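Local atomic coordinates of 4-alpha-glucanotransferase (Aquifex aeolicus, PDB entry 1TZ7), a protein that belongs to the amylomaltases, also called disproportionating or D-enzymes, and is a single-chain enzyme built round an eight-stranded parallel beta/alpha barrel. Residues R153-A156 with L157-I161; K192-F195 with Y196-F200; F200-F203 with V204-Q208. All coordinates share one frame; numbering follows the deposited sequence.

Contact 1: residues R153-A156 with L157-I161; sequences RDYA and LYMAI
Tyr155 and Met159 meet one turn apart on helix 149-165. The CG of Met159 sits over one face of the Tyr155 ring, nearer its rim than its middle, and lies 3.6 Å from CZ of Tyr155. This is a CH-pi contact. A bend at chi2 of Met159 brings SD near the hydroxyl end of the ring; the bend at chi3 places CE. SD of Met159 is 3.6 Å from OH of Tyr155 and 4.5 Å from the ring centroid, an oblique Met-aromatic contact. The tyrosine reaches this position because its CG is anti to the backbone N (chi1 176°). The same two residues are joined by Met159 N donating to Tyr155 O at 2.9 Å.

Leu157 touches the preceding turn mainly through CB, 3.3 Å from Arg153 O. Its N gives that same oxygen only a weak, long bond. The branched end of Leu157 leads away, to Leu184, Val187 and Leu188 of helix 181-190.

Ala156 O accepts from Ala160 N at 3.1 Å. The small CB of Ala156 faces helix 192-218, where it meets Phe195 and Val199.

Helix bonds engage the carbonyls of Asp154, Tyr155 and Ala156, and weakly that of Arg153. The side chains add dispersion, CH-pi and sulfur-aromatic contacts. The contact between the side chains is thus mainly apolar, with no charged pair between the two segments.

Contact 2: residues K192-F195 with Y196-F200; sequences KGRF and YFHVF
Lys192 meets Tyr196 in the opening turns of alpha-helix 192-218, which packs against helices 117-133, 138-147 and 149-165. The CG of Lys192 comes 4.1 Å from CD2 of Tyr196. Lys192 O receives the Tyr196 N-H at 3.1 Å and also lies at the edge of the Tyr196 ring.

Gly193 contributes backbone alone: its O accepts from Phe197 N at 3.2 Å.

Arg194 runs beside Phe197, the two side chains pointing the same way. Bends at chi2 and chi3 fold the arginine back, and its guanidinium lies nearly flat on the ring, the planes 26° apart. This is an off-centre cation-pi stack. NH1 of Arg194 is 3.6 Å from CD2 of Phe197. A salt bridge from NH2 to Glu129 of helix 117-133 gives the charge a second hold. Arg194 O also lies 3.1 Å from CD2 of His198.

Phe195 meets Tyr196 and Val199. Its edge points at the face of Tyr196 in a T-shaped pair, planes at 84°. The hydroxyl of Tyr196 is bonded to Glu142, which ties the far end of that ring to helix 138-147. Val199 covers a face of Phe195. With chi1 at -30°, well away from a staggered value, its CG1 sits over the ring, 3.8 Å from CE2 of Phe195.

Contact 3: residues F200-F203 with V204-Q208; sequences FVQF and VFFKQ
Phe200 has the CG2 methyl of Val204 over one face of its ring, Phe203 has Lys207 CG over a face, and Phe206 has Gln202 O at its edge, in the ring plane. All are neighbours one turn apart in the middle of alpha-helix 192-218.

On Phe200 the methyl makes a CH-pi contact. CG2 of Val204 is 3.7 Å from CZ of Phe200. The line from the ring centroid to this methyl runs 20° off the normal, displaced toward the rim. CG2 is anti to the carbonyl carbon of Val204, which turns it back along the helix toward the phenylalanine. The backbones of the same two residues are joined by a fairly straight bond from Val204 N to Phe200 O, 3.0 Å with an N-H...O angle of 164°. Phe200 also meets the rings of Phe132 and Phe135.

Gln202 crosses Phe206 with its amide turned steeply, 68° from the ring. Its OE1 comes 3.4 Å from CE1 of Phe206. The bend at chi2 brings the amide to the ring, and OE1 is bonded to Gly86 N, so this buried oxygen has a polar partner as well. Gln202 O, besides lying at the ring edge 3.2 Å from CD1 of Phe206, accepts from Phe206 N at 3.0 Å.

Phe203 packs on the aliphatic part of Lys207 and pairs edge-to-face with Phe144 of helix 138-147. The lysine chain bends at chi2, chi3 and chi4 and crosses the ring obliquely. Phe203 O accepts from Lys207 N at 3.0 Å. Further along the lysine, CD is 3.7 Å from CE2 of Phe203, and NZ lies 4.0 Å from that same ring carbon.

Contact 1 comes first along the chain, on helix 149-165. Contacts 2 and 3 follow on helix 192-218 and share Phe200, where one ends and the other begins. Their centres lie about 12 Å apart. The centre of contact 1 is about 8 Å from that of contact 2 and about 15 Å from that of contact 3. The two helices touch where Ala156 packs on Phe195 and Val199, and Met159 on His198, while Tyr155 reaches Gln202 of contact 3. All three belong to the helical region between barrel strands 60-62 and 222-227. Helix 192-218 runs from this helical packing and ends shortly before strand 222-227.

Contact 1: residues R153-A156 with L157-I161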
loop_
_atom_site.group_PDB
_atom_site.type_symbol
_atom_site.label_atom_id
_atom_site.label_comp_id
_atom_site.label_asym_id
_atom_site.label_seq_id
_atom_site.Cartn_x
_atom_site.Cartn_y
_atom_site.Cartn_z
ATOM N N ARG A 153 4.070 -2.726 21.349
ATOM C CA ARG A 153 4.515 -3.664 22.386
ATOM C C ARG A 153 4.489 -5.084 21.848
ATOM O O ARG A 153 5.418 -5.859 22.065
ATOM C CB ARG A 153 3.621 -3.566 23.631
ATOM C CG ARG A 153 3.822 -2.297 24.446
ATOM C CD ARG A 153 2.576 -1.848 25.223
ATOM N NE ARG A 153 2.904 -1.351 26.560
ATOM C CZ ARG A 153 3.476 -0.167 26.811
ATOM N NH1 ARG A 153 3.734 0.192 28.064
ATOM N NH2 ARG A 153 3.790 0.656 25.815
ATOM N N ASP A 154 3.416 -5.415 21.138
ATOM C CA ASP A 154 3.232 -6.745 20.596
ATOM C C ASP A 154 4.167 -7.000 19.416
ATOM O O ASP A 154 4.672 -8.097 19.256
ATOM C CB ASP A 154 1.781 -6.941 20.161
ATOM C CG ASP A 154 0.841 -7.105 21.334
ATOM O OD1 ASP A 154 -0.219 -6.450 21.349
ATOM O OD2 ASP A 154 1.080 -7.862 22.286
ATOM N N TYR A 155 4.390 -5.978 18.590
ATOM C CA TYR A 155 5.179 -6.150 17.376
ATOM C C TYR A 155 6.654 -6.312 17.702
ATOM O O TYR A 155 7.309 -7.203 17.189
ATOM C CB TYR A 155 4.995 -4.982 16.416
ATOM C CG TYR A 155 5.879 -5.096 15.190
ATOM C CD1 TYR A 155 5.614 -6.042 14.205
ATOM C CD2 TYR A 155 6.993 -4.278 15.031
ATOM C CE1 TYR A 155 6.426 -6.163 13.084
ATOM C CE2 TYR A 155 7.813 -4.389 13.914
ATOM C CZ TYR A 155 7.523 -5.334 12.943
ATOM O OH TYR A 155 8.334 -5.447 11.833
ATOM N N ALA A 156 7.168 -5.438 18.556
ATOM C CA ALA A 156 8.581 -5.465 18.926
ATOM C C ALA A 156 8.941 -6.761 19.674
ATOM O O ALA A 156 10.051 -7.278 19.537
ATOM C CB ALA A 156 8.918 -4.267 19.769
ATOM N N LEU A 157 8.000 -7.272 20.461
ATOM C CA LEU A 157 8.191 -8.543 21.156
ATOM C C LEU A 157 8.098 -9.710 20.171
ATOM O O LEU A 157 8.843 -10.670 20.267
ATOM C CB LEU A 157 7.148 -8.706 22.263
ATOM C CG LEU A 157 7.272 -9.962 23.129
ATOM C CD1 LEU A 157 8.607 -9.989 23.857
ATOM C CD2 LEU A 157 6.119 -10.043 24.117
ATOM N N TYR A 158 7.172 -9.604 19.232
ATOM C CA TYR A 158 7.026 -10.589 18.161
ATOM C C TYR A 158 8.335 -10.735 17.381
ATOM O O TYR A 158 8.763 -11.841 17.082
ATOM C CB TYR A 158 5.876 -10.160 17.234
ATOM C CG TYR A 158 5.812 -10.846 15.882
ATOM C CD1 TYR A 158 5.067 -12.008 15.703
ATOM C CD2 TYR A 158 6.458 -10.304 14.776
ATOM C CE1 TYR A 158 4.986 -12.628 14.458
ATOM C CE2 TYR A 158 6.383 -10.916 13.523
ATOM C CZ TYR A 158 5.648 -12.073 13.372
ATOM O OH TYR A 158 5.573 -12.681 12.135
ATOM N N MET A 159 8.970 -9.605 17.076
ATOM C CA MET A 159 10.205 -9.602 16.292
ATOM C C MET A 159 11.386 -10.141 17.101
ATOM O O MET A 159 12.292 -10.749 16.548
ATOM C CB MET A 159 10.526 -8.185 15.805
ATOM C CG MET A 159 9.550 -7.644 14.756
ATOM S SD MET A 159 9.557 -8.587 13.225
ATOM C CE MET A 159 11.172 -8.150 12.548
ATOM N N ALA A 160 11.365 -9.907 18.412
ATOM C CA ALA A 160 12.467 -10.327 19.290
ATOM C C ALA A 160 12.451 -11.839 19.517
ATOM O O ALA A 160 13.504 -12.474 19.607
ATOM C CB ALA A 160 12.388 -9.598 20.615
ATOM N N ILE A 161 11.249 -12.409 19.609
ATOM C CA ILE A 161 11.088 -13.853 19.786
ATOM C C ILE A 161 11.367 -14.589 18.475
ATOM O O ILE A 161 11.960 -15.665 18.473
ATOM C CB ILE A 161 9.651 -14.183 20.289
ATOM C CG1 ILE A 161 9.398 -13.529 21.649
ATOM C CG2 ILE A 161 9.453 -15.696 20.396
ATOM C CD1 ILE A 161 7.934 -13.414 22.008
#

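Contact 2: residues K192-F195 with Y196-F200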
loop_
_atom_site.group_PDB
_atom_site.type_symbol
_atom_site.label_atom_id
_atom_site.label_comp_id
_atom_site.label_asym_id
_atom_site.label_seq_id
_atom_site.Cartn_x
_atom_site.Cartn_y
_atom_site.Cartn_z
ATOM N N LYS A 192 14.956 -8.080 26.529
ATOM C CA LYS A 192 14.617 -6.671 26.744
ATOM C C LYS A 192 15.391 -5.766 25.793
ATOM O O LYS A 192 14.833 -4.835 25.219
ATOM C CB LYS A 192 14.908 -6.270 28.196
ATOM C CG LYS A 192 14.376 -4.892 28.584
ATOM C CD LYS A 192 14.630 -4.589 30.063
ATOM C CE LYS A 192 16.110 -4.309 30.339
ATOM N NZ LYS A 192 16.794 -5.469 30.988
ATOM N N GLY A 193 16.680 -6.043 25.636
ATOM C CA GLY A 193 17.527 -5.270 24.747
ATOM C C GLY A 193 17.096 -5.385 23.297
ATOM O O GLY A 193 17.122 -4.408 22.554
ATOM N N ARG A 194 16.700 -6.588 22.899
ATOM C CA ARG A 194 16.250 -6.841 21.531
ATOM C C ARG A 194 14.874 -6.217 21.288
ATOM O O ARG A 194 14.589 -5.717 20.196
ATOM C CB ARG A 194 16.190 -8.347 21.263
ATOM C CG ARG A 194 17.551 -9.010 21.163
ATOM C CD ARG A 194 18.198 -8.879 19.801
ATOM N NE ARG A 194 18.968 -7.641 19.674
ATOM C CZ ARG A 194 19.082 -6.934 18.547
ATOM N NH1 ARG A 194 18.472 -7.333 17.432
ATOM N NH2 ARG A 194 19.807 -5.821 18.536
ATOM N N PHE A 195 14.027 -6.253 22.311
ATOM C CA PHE A 195 12.712 -5.627 22.250
ATOM C C PHE A 195 12.856 -4.152 21.901
ATOM O O PHE A 195 12.179 -3.649 21.008
ATOM C CB PHE A 195 11.983 -5.793 23.597
ATOM C CG PHE A 195 10.772 -4.903 23.756
ATOM C CD1 PHE A 195 9.543 -5.276 23.226
ATOM C CD2 PHE A 195 10.862 -3.702 24.451
ATOM C CE1 PHE A 195 8.431 -4.463 23.380
ATOM C CE2 PHE A 195 9.750 -2.887 24.605
ATOM C CZ PHE A 195 8.538 -3.267 24.069
ATOM N N TYR A 196 13.758 -3.471 22.597
ATOM C CA TYR A 196 13.889 -2.026 22.469
ATOM C C TYR A 196 14.602 -1.621 21.173
ATOM O O TYR A 196 14.453 -0.491 20.710
ATOM C CB TYR A 196 14.623 -1.444 23.681
ATOM C CG TYR A 196 13.694 -1.025 24.800
ATOM C CD1 TYR A 196 12.875 0.092 24.667
ATOM C CD2 TYR A 196 13.628 -1.748 25.984
ATOM C CE1 TYR A 196 12.017 0.481 25.687
ATOM C CE2 TYR A 196 12.773 -1.367 27.013
ATOM C CZ TYR A 196 11.971 -0.251 26.856
ATOM O OH TYR A 196 11.122 0.132 27.867
ATOM N N PHE A 197 15.372 -2.541 20.590
ATOM C CA PHE A 197 15.952 -2.306 19.267
ATOM C C PHE A 197 14.848 -2.184 18.231
ATOM O O PHE A 197 14.919 -1.353 17.338
ATOM C CB PHE A 197 16.913 -3.438 18.866
ATOM C CG PHE A 197 17.251 -3.451 17.390
ATOM C CD1 PHE A 197 18.180 -2.556 16.866
ATOM C CD2 PHE A 197 16.626 -4.345 16.524
ATOM C CE1 PHE A 197 18.489 -2.560 15.502
ATOM C CE2 PHE A 197 16.931 -4.351 15.160
ATOM C CZ PHE A 197 17.863 -3.456 14.654
ATOM N N HIS A 198 13.827 -3.022 18.360
ATOM C CA HIS A 198 12.754 -3.070 17.379
ATOM C C HIS A 198 11.774 -1.917 17.523
ATOM O O HIS A 198 11.185 -1.481 16.539
ATOM C CB HIS A 198 12.043 -4.415 17.439
ATOM C CG HIS A 198 12.875 -5.534 16.916
ATOM N ND1 HIS A 198 13.357 -5.553 15.626
ATOM C CD2 HIS A 198 13.355 -6.649 17.515
ATOM C CE1 HIS A 198 14.081 -6.640 15.445
ATOM N NE2 HIS A 198 14.095 -7.323 16.576
ATOM N N VAL A 199 11.608 -1.404 18.741
ATOM C CA VAL A 199 10.829 -0.170 18.919
ATOM C C VAL A 199 11.627 1.030 18.400
ATOM O O VAL A 199 11.066 1.941 17.817
ATOM C CB VAL A 199 10.374 0.076 20.425
ATOM C CG1 VAL A 199 10.183 -1.236 21.166
ATOM C CG2 VAL A 199 11.346 0.973 21.149
ATOM N N PHE A 200 12.947 1.000 18.607
ATOM C CA PHE A 200 13.841 2.049 18.097
ATOM C C PHE A 200 13.762 2.152 16.575
ATOM O O PHE A 200 13.741 3.247 16.026
ATOM C CB PHE A 200 15.293 1.775 18.524
ATOM C CG PHE A 200 16.320 2.575 17.756
ATOM C CD1 PHE A 200 16.566 3.904 18.073
ATOM C CD2 PHE A 200 17.038 1.994 16.712
ATOM C CE1 PHE A 200 17.510 4.642 17.365
ATOM C CE2 PHE A 200 17.980 2.729 16.004
ATOM C CZ PHE A 200 18.215 4.053 16.332
#

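Contact 3: residues F200-F203 with V204-Q208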
loop_
_atom_site.group_PDB
_atom_site.type_symbol
_atom_site.label_atom_id
_atom_site.label_comp_id
_atom_site.label_asym_id
_atom_site.label_seq_id
_atom_site.Cartn_x
_atom_site.Cartn_y
_atom_site.Cartn_z
ATOM N N PHE A 200 12.947 1.000 18.607
ATOM C CA PHE A 200 13.841 2.049 18.097
ATOM C C PHE A 200 13.762 2.152 16.575
ATOM O O PHE A 200 13.741 3.247 16.026
ATOM C CB PHE A 200 15.293 1.775 18.524
ATOM C CG PHE A 200 16.320 2.575 17.756
ATOM C CD1 PHE A 200 16.566 3.904 18.073
ATOM C CD2 PHE A 200 17.038 1.994 16.712
ATOM C CE1 PHE A 200 17.510 4.642 17.365
ATOM C CE2 PHE A 200 17.980 2.729 16.004
ATOM C CZ PHE A 200 18.215 4.053 16.332
ATOM N N VAL A 201 13.717 1.006 15.900
ATOM C CA VAL A 201 13.599 0.981 14.441
ATOM C C VAL A 201 12.269 1.609 13.997
ATOM O O VAL A 201 12.228 2.392 13.052
ATOM C CB VAL A 201 13.706 -0.476 13.882
ATOM C CG1 VAL A 201 13.289 -0.528 12.417
ATOM C CG2 VAL A 201 15.120 -1.003 14.049
ATOM N N GLN A 202 11.193 1.263 14.694
ATOM C CA GLN A 202 9.878 1.831 14.408
ATOM C C GLN A 202 9.836 3.324 14.736
ATOM O O GLN A 202 9.231 4.105 14.016
ATOM C CB GLN A 202 8.800 1.091 15.196
ATOM C CG GLN A 202 8.545 -0.321 14.705
ATOM C CD GLN A 202 8.265 -0.372 13.226
ATOM O OE1 GLN A 202 7.319 0.241 12.755
ATOM N NE2 GLN A 202 9.094 -1.094 12.487
ATOM N N PHE A 203 10.482 3.702 15.830
ATOM C CA PHE A 203 10.621 5.109 16.211
ATOM C C PHE A 203 11.254 5.916 15.066
ATOM O O PHE A 203 10.714 6.939 14.640
ATOM C CB PHE A 203 11.479 5.219 17.477
ATOM C CG PHE A 203 11.840 6.635 17.858
ATOM C CD1 PHE A 203 13.130 7.119 17.651
ATOM C CD2 PHE A 203 10.901 7.475 18.439
ATOM C CE1 PHE A 203 13.469 8.422 18.012
ATOM C CE2 PHE A 203 11.242 8.783 18.801
ATOM C CZ PHE A 203 12.523 9.249 18.583
ATOM N N VAL A 204 12.389 5.438 14.570
ATOM C CA VAL A 204 13.103 6.122 13.499
ATOM C C VAL A 204 12.219 6.271 12.265
ATOM O O VAL A 204 12.210 7.319 11.629
ATOM C CB VAL A 204 14.403 5.371 13.105
ATOM C CG1 VAL A 204 15.022 5.984 11.843
ATOM C CG2 VAL A 204 15.403 5.398 14.256
ATOM N N PHE A 205 11.474 5.216 11.932
ATOM C CA PHE A 205 10.638 5.226 10.735
ATOM C C PHE A 205 9.515 6.250 10.858
ATOM O O PHE A 205 9.291 7.048 9.952
ATOM C CB PHE A 205 10.035 3.842 10.470
ATOM C CG PHE A 205 9.070 3.819 9.312
ATOM C CD1 PHE A 205 9.496 3.447 8.042
ATOM C CD2 PHE A 205 7.740 4.191 9.490
ATOM C CE1 PHE A 205 8.613 3.437 6.971
ATOM C CE2 PHE A 205 6.856 4.181 8.424
ATOM C CZ PHE A 205 7.294 3.802 7.161
ATOM N N PHE A 206 8.808 6.210 11.984
ATOM C CA PHE A 206 7.594 6.988 12.156
ATOM C C PHE A 206 7.910 8.473 12.345
ATOM O O PHE A 206 7.121 9.333 11.968
ATOM C CB PHE A 206 6.782 6.457 13.348
ATOM C CG PHE A 206 5.814 5.356 12.981
ATOM C CD1 PHE A 206 6.249 4.036 12.862
ATOM C CD2 PHE A 206 4.475 5.637 12.750
ATOM C CE1 PHE A 206 5.360 3.021 12.522
ATOM C CE2 PHE A 206 3.585 4.625 12.411
ATOM C CZ PHE A 206 4.032 3.317 12.296
ATOM N N LYS A 207 9.069 8.763 12.922
ATOM C CA LYS A 207 9.525 10.145 13.066
ATOM C C LYS A 207 9.918 10.739 11.707
ATOM O O LYS A 207 9.674 11.910 11.444
ATOM C CB LYS A 207 10.709 10.226 14.045
ATOM C CG LYS A 207 10.368 10.890 15.388
ATOM C CD LYS A 207 9.191 10.189 16.097
ATOM C CE LYS A 207 8.165 11.196 16.631
ATOM N NZ LYS A 207 8.243 11.345 18.109
ATOM N N GLN A 208 10.522 9.921 10.850
ATOM C CA GLN A 208 10.863 10.357 9.506
ATOM C C GLN A 208 9.598 10.569 8.652
ATOM O O GLN A 208 9.535 11.493 7.846
ATOM C CB GLN A 208 11.801 9.356 8.837
ATOM C CG GLN A 208 13.244 9.428 9.355
ATOM C CD GLN A 208 14.222 8.644 8.493
ATOM O OE1 GLN A 208 13.836 8.049 7.492
ATOM N NE2 GLN A 208 15.489 8.647 8.883
#